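Local coordinates for protein leucyl-tRNA synthetase (Giardia intestinalis, PDB 3PZ6) that probably attaches leucine to tRNA(Leu) with ATP, this chain being its CP1 editing domain, which removes wrong amino acids from mischarged tRNA, at residues A[187-198]-A[220-229]; A[234-243]-A[257-265]. The protein carries 2 engineered substitutions. All coordinates share one frame; numbering follows the deposited sequence.

Contact 1 (A[187-198]-A[220-229]); sequences VPSDAPDDYACY and LEPYSPLPII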
loop_
_atom_site.group_PDB
_atom_site.type_symbol
_atom_site.label_atom_id
_atom_site.label_comp_id
_atom_site.label_asym_id
_atom_site.label_seq_id
_atom_site.Cartn_x
_atom_site.Cartn_y
_atom_site.Cartn_z
ATOM N N VAL A 187 -0.105 7.530 2.067
ATOM C CA VAL A 187 0.828 8.606 1.773
ATOM C C VAL A 187 0.565 9.765 2.745
ATOM O O VAL A 187 -0.100 10.734 2.393
ATOM C CB VAL A 187 0.709 9.062 0.299
ATOM C CG1 VAL A 187 1.827 10.045 -0.060
ATOM C CG2 VAL A 187 0.742 7.862 -0.635
ATOM N N PRO A 188 1.080 9.654 3.987
ATOM C CA PRO A 188 0.785 10.596 5.069
ATOM C C PRO A 188 1.172 12.037 4.775
ATOM O O PRO A 188 0.571 12.946 5.332
ATOM C CB PRO A 188 1.627 10.075 6.232
ATOM C CG PRO A 188 1.864 8.674 5.934
ATOM C CD PRO A 188 1.940 8.555 4.453
ATOM N N SER A 189 2.163 12.252 3.919
ATOM C CA SER A 189 2.588 13.615 3.597
ATOM C C SER A 189 1.528 14.380 2.813
ATOM O O SER A 189 1.484 15.608 2.861
ATOM C CB SER A 189 3.900 13.611 2.821
ATOM O OG SER A 189 3.770 12.929 1.587
ATOM N N ASP A 190 0.672 13.659 2.096
ATOM C CA ASP A 190 -0.287 14.317 1.214
ATOM C C ASP A 190 -1.738 13.829 1.269
ATOM O O ASP A 190 -2.573 14.265 0.481
ATOM C CB ASP A 190 0.246 14.332 -0.221
ATOM C CG ASP A 190 1.399 15.310 -0.396
ATOM O OD1 ASP A 190 1.144 16.456 -0.823
ATOM O OD2 ASP A 190 2.553 14.939 -0.088
ATOM N N ALA A 191 -2.034 12.957 2.225
ATOM C CA ALA A 191 -3.400 12.548 2.510
ATOM C C ALA A 191 -3.645 12.645 4.013
ATOM O O ALA A 191 -3.133 11.826 4.775
ATOM C CB ALA A 191 -3.642 11.144 2.017
ATOM N N PRO A 192 -4.437 13.651 4.444
ATOM C CA PRO A 192 -4.717 13.969 5.853
ATOM C C PRO A 192 -5.238 12.776 6.649
ATOM O O PRO A 192 -4.786 12.548 7.772
ATOM C CB PRO A 192 -5.813 15.035 5.762
ATOM C CG PRO A 192 -5.705 15.584 4.390
ATOM C CD PRO A 192 -5.268 14.458 3.532
ATOM N N ASP A 193 -6.186 12.039 6.071
ATOM C CA ASP A 193 -6.737 10.830 6.680
ATOM C C ASP A 193 -5.637 9.798 6.925
ATOM O O ASP A 193 -5.526 9.259 8.032
ATOM C CB ASP A 193 -7.874 10.240 5.824
ATOM C CG ASP A 193 -9.213 10.983 6.025
ATOM O OD1 ASP A 193 -9.526 11.381 7.174
ATOM O OD2 ASP A 193 -9.963 11.177 5.038
ATOM N N ASP A 194 -4.818 9.548 5.899
ATOM C CA ASP A 194 -3.639 8.701 6.042
ATOM C C ASP A 194 -2.784 9.164 7.220
ATOM O O ASP A 194 -2.405 8.351 8.069
ATOM C CB ASP A 194 -2.793 8.688 4.760
ATOM C CG ASP A 194 -3.387 7.828 3.657
ATOM O OD1 ASP A 194 -4.364 7.090 3.890
ATOM O OD2 ASP A 194 -2.860 7.888 2.533
ATOM N N TYR A 195 -2.492 10.461 7.282
ATOM C CA TYR A 195 -1.652 10.985 8.355
ATOM C C TYR A 195 -2.286 10.832 9.741
ATOM O O TYR A 195 -1.595 10.469 10.695
ATOM C CB TYR A 195 -1.255 12.444 8.123
ATOM C CG TYR A 195 -0.390 12.992 9.243
ATOM C CD1 TYR A 195 0.942 12.577 9.389
ATOM C CD2 TYR A 195 -0.892 13.913 10.151
ATOM C CE1 TYR A 195 1.749 13.066 10.405
ATOM C CE2 TYR A 195 -0.089 14.411 11.180
ATOM C CZ TYR A 195 1.233 13.982 11.300
ATOM O OH TYR A 195 2.033 14.470 12.318
ATOM N N ALA A 196 -3.588 11.113 9.843
ATOM C CA ALA A 196 -4.290 11.021 11.123
ATOM C C ALA A 196 -4.178 9.605 11.704
ATOM O O ALA A 196 -3.770 9.429 12.851
ATOM C CB ALA A 196 -5.751 11.448 10.983
ATOM N N CYS A 197 -4.505 8.600 10.898
ATOM C CA CYS A 197 -4.389 7.223 11.335
ATOM C C CYS A 197 -2.947 6.831 11.632
ATOM O O CYS A 197 -2.671 6.179 12.639
ATOM C CB CYS A 197 -4.979 6.269 10.316
ATOM S SG CYS A 197 -5.045 4.608 10.989
ATOM N N TYR A 198 -2.036 7.249 10.756
ATOM C CA TYR A 198 -0.617 6.981 10.922
ATOM C C TYR A 198 -0.144 7.503 12.280
ATOM O O TYR A 198 0.478 6.770 13.051
ATOM C CB TYR A 198 0.167 7.596 9.757
ATOM C CG TYR A 198 1.672 7.602 9.924
ATOM C CD1 TYR A 198 2.454 6.547 9.455
ATOM C CD2 TYR A 198 2.314 8.670 10.544
ATOM C CE1 TYR A 198 3.841 6.557 9.609
ATOM C CE2 TYR A 198 3.690 8.685 10.703
ATOM C CZ TYR A 198 4.445 7.629 10.233
ATOM O OH TYR A 198 5.815 7.658 10.398
ATOM N N LEU A 220 6.668 1.736 12.045
ATOM C CA LEU A 220 6.251 3.110 11.730
ATOM C C LEU A 220 7.348 4.159 11.823
ATOM O O LEU A 220 7.495 4.974 10.915
ATOM C CB LEU A 220 5.076 3.547 12.609
ATOM C CG LEU A 220 3.681 3.111 12.194
ATOM C CD1 LEU A 220 2.707 4.067 12.800
ATOM C CD2 LEU A 220 3.556 3.169 10.687
ATOM N N GLU A 221 8.097 4.147 12.923
ATOM C CA GLU A 221 9.192 5.099 13.155
ATOM C C GLU A 221 10.237 5.207 12.032
ATOM O O GLU A 221 10.701 6.307 11.747
ATOM C CB GLU A 221 9.871 4.822 14.496
ATOM C CG GLU A 221 9.068 5.343 15.692
ATOM C CD GLU A 221 9.642 4.935 17.045
ATOM O OE1 GLU A 221 10.834 4.525 17.113
ATOM O OE2 GLU A 221 8.889 5.033 18.047
ATOM N N PRO A 222 10.611 4.075 11.391
ATOM C CA PRO A 222 11.537 4.220 10.262
ATOM C C PRO A 222 10.879 4.683 8.954
ATOM O O PRO A 222 11.580 4.923 7.973
ATOM C CB PRO A 222 12.109 2.803 10.084
ATOM C CG PRO A 222 11.530 1.969 11.183
ATOM C CD PRO A 222 10.313 2.658 11.659
ATOM N N TYR A 223 9.554 4.806 8.932
ATOM C CA TYR A 223 8.844 5.193 7.710
ATOM C C TYR A 223 8.107 6.511 7.898
ATOM O O TYR A 223 6.876 6.564 7.928
ATOM C CB TYR A 223 7.894 4.079 7.263
ATOM C CG TYR A 223 8.523 2.713 7.358
ATOM C CD1 TYR A 223 9.315 2.218 6.323
ATOM C CD2 TYR A 223 8.351 1.924 8.500
ATOM C CE1 TYR A 223 9.910 0.973 6.420
ATOM C CE2 TYR A 223 8.945 0.680 8.606
ATOM C CZ TYR A 223 9.722 0.208 7.565
ATOM O OH TYR A 223 10.317 -1.028 7.664
ATOM N N SER A 224 8.867 7.582 8.037
ATOM C CA SER A 224 8.280 8.898 8.213
ATOM C C SER A 224 7.729 9.407 6.882
ATOM O O SER A 224 8.223 9.016 5.817
ATOM C CB SER A 224 9.335 9.865 8.725
ATOM O OG SER A 224 10.302 10.085 7.710
ATOM N N PRO A 225 6.717 10.295 6.936
ATOM C CA PRO A 225 6.170 10.912 5.725
ATOM C C PRO A 225 7.269 11.530 4.872
ATOM O O PRO A 225 8.281 11.986 5.403
ATOM C CB PRO A 225 5.261 12.002 6.276
ATOM C CG PRO A 225 4.828 11.484 7.599
ATOM C CD PRO A 225 6.016 10.753 8.151
ATOM N N LEU A 226 7.076 11.527 3.560
ATOM C CA LEU A 226 8.094 12.006 2.634
ATOM C C LEU A 226 7.685 13.292 1.913
ATOM O O LEU A 226 6.533 13.416 1.500
ATOM C CB LEU A 226 8.403 10.911 1.608
ATOM C CG LEU A 226 9.544 9.912 1.853
ATOM C CD1 LEU A 226 10.035 9.840 3.296
ATOM C CD2 LEU A 226 9.145 8.538 1.337
ATOM N N PRO A 227 8.631 14.243 1.745
ATOM C CA PRO A 227 8.418 15.496 1.007
ATOM C C PRO A 227 8.335 15.294 -0.514
ATOM O O PRO A 227 9.231 15.721 -1.256
ATOM C CB PRO A 227 9.664 16.307 1.358
ATOM C CG PRO A 227 10.698 15.289 1.637
ATOM C CD PRO A 227 9.977 14.198 2.345
ATOM N N ILE A 228 7.266 14.650 -0.976
ATOM C CA ILE A 228 7.165 14.260 -2.387
ATOM C C ILE A 228 6.640 15.393 -3.265
ATOM O O ILE A 228 7.037 15.533 -4.421
ATOM C CB ILE A 228 6.322 12.965 -2.596
ATOM C CG1 ILE A 228 4.926 13.099 -1.983
ATOM C CG2 ILE A 228 7.028 11.776 -1.982
ATOM C CD1 ILE A 228 3.894 12.173 -2.600
ATOM N N ILE A 229 5.767 16.211 -2.701
ATOM C CA ILE A 229 5.128 17.277 -3.444
ATOM C C ILE A 229 5.217 18.582 -2.664
ATOM O O ILE A 229 4.898 18.621 -1.472
ATOM C CB ILE A 229 3.644 16.923 -3.760
ATOM C CG1 ILE A 229 3.585 15.746 -4.748
ATOM C CG2 ILE A 229 2.896 18.137 -4.321
ATOM C CD1 ILE A 229 2.230 15.072 -4.874
HETATM O O HOH W 1 4.679 10.329 2.533
#
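Tyr198 meets Leu220 where the loop 220-229 of the CP1 editing fold runs past helix 192-202 and the turn before it. The segment 187-198 carries the VPSDAPDD sequence, which in related class Ia synthetases helps to line the editing pocket. Leu220 starts a type I beta turn that ends at Tyr223. Its CD1 lies over one face of the Tyr198 ring, and its CD2 is 3.6 Å from Tyr198 CE1. The ring of Tyr198, on the second turn of the helix, reaches the loop because CG is anti to the backbone N (chi1 170°). Its OH is 2.9 Å from Tyr223 O and also close to Leu220 O. Pro225 follows, with CG 3.8 Å from Pro188 CB and CD against the Tyr198 ring. At Leu226 a second polar point follows. Ser189 OG lies 2.8 Å from Leu226 O, and a water links the same two residues: it accepts from Leu226 N and donates to Ser189 OG. Ile228 brings CD1 to within 3.9 Å of Val187 CG1, the two branches meeting roughly perpendicular. The Ile228 side chain also lies alongside that of Asp190, pointing the opposite way. Finally, Ile229 places CB 3.9 Å from Asp190 OD1.

Contact 2 (A[234-243]-A[257-265]); sequences IGTLSAVRLC and LTQIKEICY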
loop_
_atom_site.group_PDB
_atom_site.type_symbol
_atom_site.label_atom_id
_atom_site.label_comp_id
_atom_site.label_asym_id
_atom_site.label_seq_id
_atom_site.Cartn_x
_atom_site.Cartn_y
_atom_site.Cartn_z
ATOM N N ILE A 234 2.414 26.635 0.963
ATOM C CA ILE A 234 2.288 25.685 2.075
ATOM C C ILE A 234 3.615 24.977 2.352
ATOM O O ILE A 234 4.161 25.104 3.451
ATOM C CB ILE A 234 1.143 24.662 1.876
ATOM C CG1 ILE A 234 -0.201 25.373 1.683
ATOM C CG2 ILE A 234 1.044 23.745 3.080
ATOM C CD1 ILE A 234 -1.333 24.480 1.161
ATOM N N GLY A 235 4.128 24.248 1.359
ATOM C CA GLY A 235 5.405 23.545 1.480
ATOM C C GLY A 235 5.351 22.067 1.128
ATOM O O GLY A 235 4.486 21.641 0.354
ATOM N N THR A 236 6.263 21.277 1.702
ATOM C CA THR A 236 6.378 19.870 1.314
ATOM C C THR A 236 5.538 18.835 2.056
ATOM O O THR A 236 5.012 17.923 1.420
ATOM C CB THR A 236 7.833 19.361 1.182
ATOM O OG1 THR A 236 8.682 19.958 2.176
ATOM C CG2 THR A 236 8.355 19.642 -0.227
ATOM N N LEU A 237 5.399 18.921 3.368
ATOM C CA LEU A 237 4.550 17.918 4.044
ATOM C C LEU A 237 3.179 18.512 4.335
ATOM O O LEU A 237 2.774 18.639 5.493
ATOM C CB LEU A 237 5.200 17.370 5.321
ATOM C CG LEU A 237 6.525 16.598 5.286
ATOM C CD1 LEU A 237 6.791 16.027 6.671
ATOM C CD2 LEU A 237 6.557 15.475 4.273
ATOM N N SER A 238 2.467 18.868 3.272
ATOM C CA SER A 238 1.261 19.691 3.386
ATOM C C SER A 238 0.181 19.137 4.291
ATOM O O SER A 238 -0.346 19.864 5.127
ATOM C CB SER A 238 0.693 20.001 2.011
ATOM O OG SER A 238 1.542 20.939 1.379
ATOM N N ALA A 239 -0.136 17.856 4.136
ATOM C CA ALA A 239 -1.129 17.212 4.980
ATOM C C ALA A 239 -0.691 17.268 6.441
ATOM O O ALA A 239 -1.509 17.511 7.326
ATOM C CB ALA A 239 -1.379 15.771 4.535
ATOM N N VAL A 240 0.606 17.074 6.676
ATOM C CA VAL A 240 1.193 17.166 8.009
ATOM C C VAL A 240 1.098 18.602 8.546
ATOM O O VAL A 240 0.506 18.820 9.599
ATOM C CB VAL A 240 2.664 16.646 8.021
ATOM C CG1 VAL A 240 3.256 16.693 9.415
ATOM C CG2 VAL A 240 2.730 15.236 7.472
ATOM N N ARG A 241 1.654 19.567 7.811
ATOM C CA ARG A 241 1.637 20.991 8.204
ATOM C C ARG A 241 0.240 21.519 8.535
ATOM O O ARG A 241 0.041 22.164 9.564
ATOM C CB ARG A 241 2.257 21.881 7.121
ATOM C CG ARG A 241 3.764 21.779 6.992
ATOM C CD ARG A 241 4.246 22.634 5.832
ATOM N NE ARG A 241 5.594 22.277 5.399
ATOM C CZ ARG A 241 6.707 22.836 5.860
ATOM N NH1 ARG A 241 6.644 23.793 6.777
ATOM N NH2 ARG A 241 7.885 22.439 5.402
ATOM N N LEU A 242 -0.722 21.256 7.656
ATOM C CA LEU A 242 -2.090 21.690 7.899
ATOM C C LEU A 242 -2.713 20.948 9.074
ATOM O O LEU A 242 -3.393 21.554 9.888
ATOM C CB LEU A 242 -2.948 21.556 6.639
ATOM C CG LEU A 242 -2.600 22.434 5.429
ATOM C CD1 LEU A 242 -3.702 22.350 4.393
ATOM C CD2 LEU A 242 -2.344 23.895 5.806
ATOM N N CYS A 243 -2.461 19.646 9.175
ATOM C CA CYS A 243 -2.966 18.860 10.297
ATOM C C CYS A 243 -2.401 19.309 11.641
ATOM O O CYS A 243 -3.127 19.329 12.633
ATOM C CB CYS A 243 -2.700 17.367 10.096
ATOM S SG CYS A 243 -3.863 16.537 8.997
ATOM N N LEU A 257 -10.737 17.539 8.753
ATOM C CA LEU A 257 -10.099 16.584 7.833
ATOM C C LEU A 257 -10.602 16.681 6.396
ATOM O O LEU A 257 -9.813 16.582 5.462
ATOM C CB LEU A 257 -10.224 15.140 8.346
ATOM C CG LEU A 257 -8.993 14.441 8.950
ATOM C CD1 LEU A 257 -8.036 15.392 9.664
ATOM C CD2 LEU A 257 -9.399 13.290 9.871
ATOM N N THR A 258 -11.906 16.865 6.219
ATOM C CA THR A 258 -12.476 17.019 4.881
ATOM C C THR A 258 -12.002 18.327 4.261
ATOM O O THR A 258 -11.762 18.406 3.056
ATOM C CB THR A 258 -14.023 16.967 4.882
ATOM O OG1 THR A 258 -14.531 17.726 5.986
ATOM C CG2 THR A 258 -14.517 15.530 4.993
ATOM N N GLN A 259 -11.846 19.337 5.107
ATOM C CA GLN A 259 -11.393 20.656 4.685
ATOM C C GLN A 259 -9.939 20.627 4.194
ATOM O O GLN A 259 -9.638 21.132 3.116
ATOM C CB GLN A 259 -11.579 21.655 5.830
ATOM C CG GLN A 259 -11.389 23.118 5.461
ATOM C CD GLN A 259 -11.651 24.057 6.641
ATOM O OE1 GLN A 259 -10.781 24.838 7.031
ATOM N NE2 GLN A 259 -12.852 23.969 7.220
ATOM N N ILE A 260 -9.045 20.026 4.976
ATOM C CA ILE A 260 -7.643 19.905 4.569
ATOM C C ILE A 260 -7.444 18.960 3.372
ATOM O O ILE A 260 -6.580 19.204 2.527
ATOM C CB ILE A 260 -6.701 19.538 5.747
ATOM C CG1 ILE A 260 -5.330 19.115 5.219
ATOM C CG2 ILE A 260 -7.288 18.439 6.595
ATOM C CD1 ILE A 260 -4.478 18.391 6.209
ATOM N N LYS A 261 -8.252 17.904 3.292
ATOM C CA LYS A 261 -8.197 16.985 2.151
ATOM C C LYS A 261 -8.591 17.705 0.868
ATOM O O LYS A 261 -8.108 17.374 -0.210
ATOM C CB LYS A 261 -9.082 15.754 2.381
ATOM N N GLU A 262 -9.454 18.707 1.009
ATOM C CA GLU A 262 -9.890 19.547 -0.096
ATOM C C GLU A 262 -8.756 20.427 -0.604
ATOM O O GLU A 262 -8.537 20.523 -1.808
ATOM C CB GLU A 262 -11.072 20.414 0.339
ATOM C CG GLU A 262 -12.272 20.288 -0.567
ATOM C CD GLU A 262 -12.802 18.868 -0.611
ATOM O OE1 GLU A 262 -13.499 18.463 0.348
ATOM O OE2 GLU A 262 -12.518 18.156 -1.602
ATOM N N ILE A 263 -8.035 21.059 0.316
ATOM C CA ILE A 263 -6.869 21.870 -0.043
ATOM C C ILE A 263 -5.779 21.000 -0.661
ATOM O O ILE A 263 -5.293 21.293 -1.749
ATOM C CB ILE A 263 -6.300 22.640 1.171
ATOM C CG1 ILE A 263 -7.314 23.666 1.669
ATOM C CG2 ILE A 263 -4.988 23.328 0.814
ATOM C CD1 ILE A 263 -7.096 24.077 3.103
ATOM N N CYS A 264 -5.416 19.922 0.028
ATOM C CA CYS A 264 -4.333 19.058 -0.414
ATOM C C CYS A 264 -4.556 18.462 -1.800
ATOM O O CYS A 264 -3.662 18.490 -2.640
ATOM C CB CYS A 264 -4.069 17.957 0.610
ATOM S SG CYS A 264 -3.099 18.531 1.999
ATOM N N TYR A 265 -5.749 17.937 -2.040
ATOM C CA TYR A 265 -6.056 17.316 -3.320
ATOM C C TYR A 265 -6.233 18.352 -4.435
ATOM O O TYR A 265 -5.819 18.107 -5.568
ATOM C CB TYR A 265 -7.268 16.387 -3.194
ATOM C CG TYR A 265 -6.980 15.064 -2.486
ATOM C CD1 TYR A 265 -6.442 15.029 -1.192
ATOM C CD2 TYR A 265 -7.261 13.848 -3.104
ATOM C CE1 TYR A 265 -6.179 13.821 -0.543
ATOM C CE2 TYR A 265 -7.014 12.631 -2.462
ATOM C CZ TYR A 265 -6.471 12.623 -1.185
ATOM O OH TYR A 265 -6.217 11.416 -0.557
#
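A pair of roughly antiparallel helices, 238-245 and 254-271, packs here through small and aliphatic side chains. The axes of the segments 238-243 and 257-265 approach to 10.1 Å, with 143° between their directions. Ile260 lies at the middle. Its CG1 is anti to the backbone N (chi1 167°), and the extended chain carries CD1 to the other helix. There CD1 lies 3.5 Å from Leu242 CB and against Cys243 SG, and it also touches the backbone carbonyl of Ala239. The side chains of Leu242 and Ile260 lie alongside each other, pointing opposite ways. Leu242 CD1 then reaches on to Ile263, 3.9 Å from its CG2. That same CG2 meets Ile234 CD1 at 3.8 Å, so the loop before helix 238-245 joins the packing. One turn away from Ile260, Cys264 SG rests on the start of helix 238-245, 4.1 Å from Ala239 CB. Leu257 adds a looser touch, its CD1 4.4 Å from Cys243 SG. Helix 192-202 packs against both partners: Pro192 touches Ile260 and Cys243, and Tyr195 touches Val240 and Cys243. The pair thus forms two sides of a small three-helix cluster.

How the contacts relate
The two contacts follow one another along the chain and lie on the same side of its centre, with their own centres about 11 Å apart. Contact 1 is the deeper, its centre about 12 Å from the centre of the chain, against about 20 Å for the centre of contact 2. They meet directly. Ser189 O and Ala239 N, 3.1 Å apart, probably form a backbone hydrogen bond, which ties the turn before helix 192-202 to the first turn of helix 238-245. Leu237 CD2 packs 3.4 Å from Leu226 C. Asp193 OD1 packs on Leu257 CD2 at 3.3 Å. The 187-198 sequence probably borders the editing pocket, as in relatives; contact 2 adjoins that segment through Ser189 and Ala239.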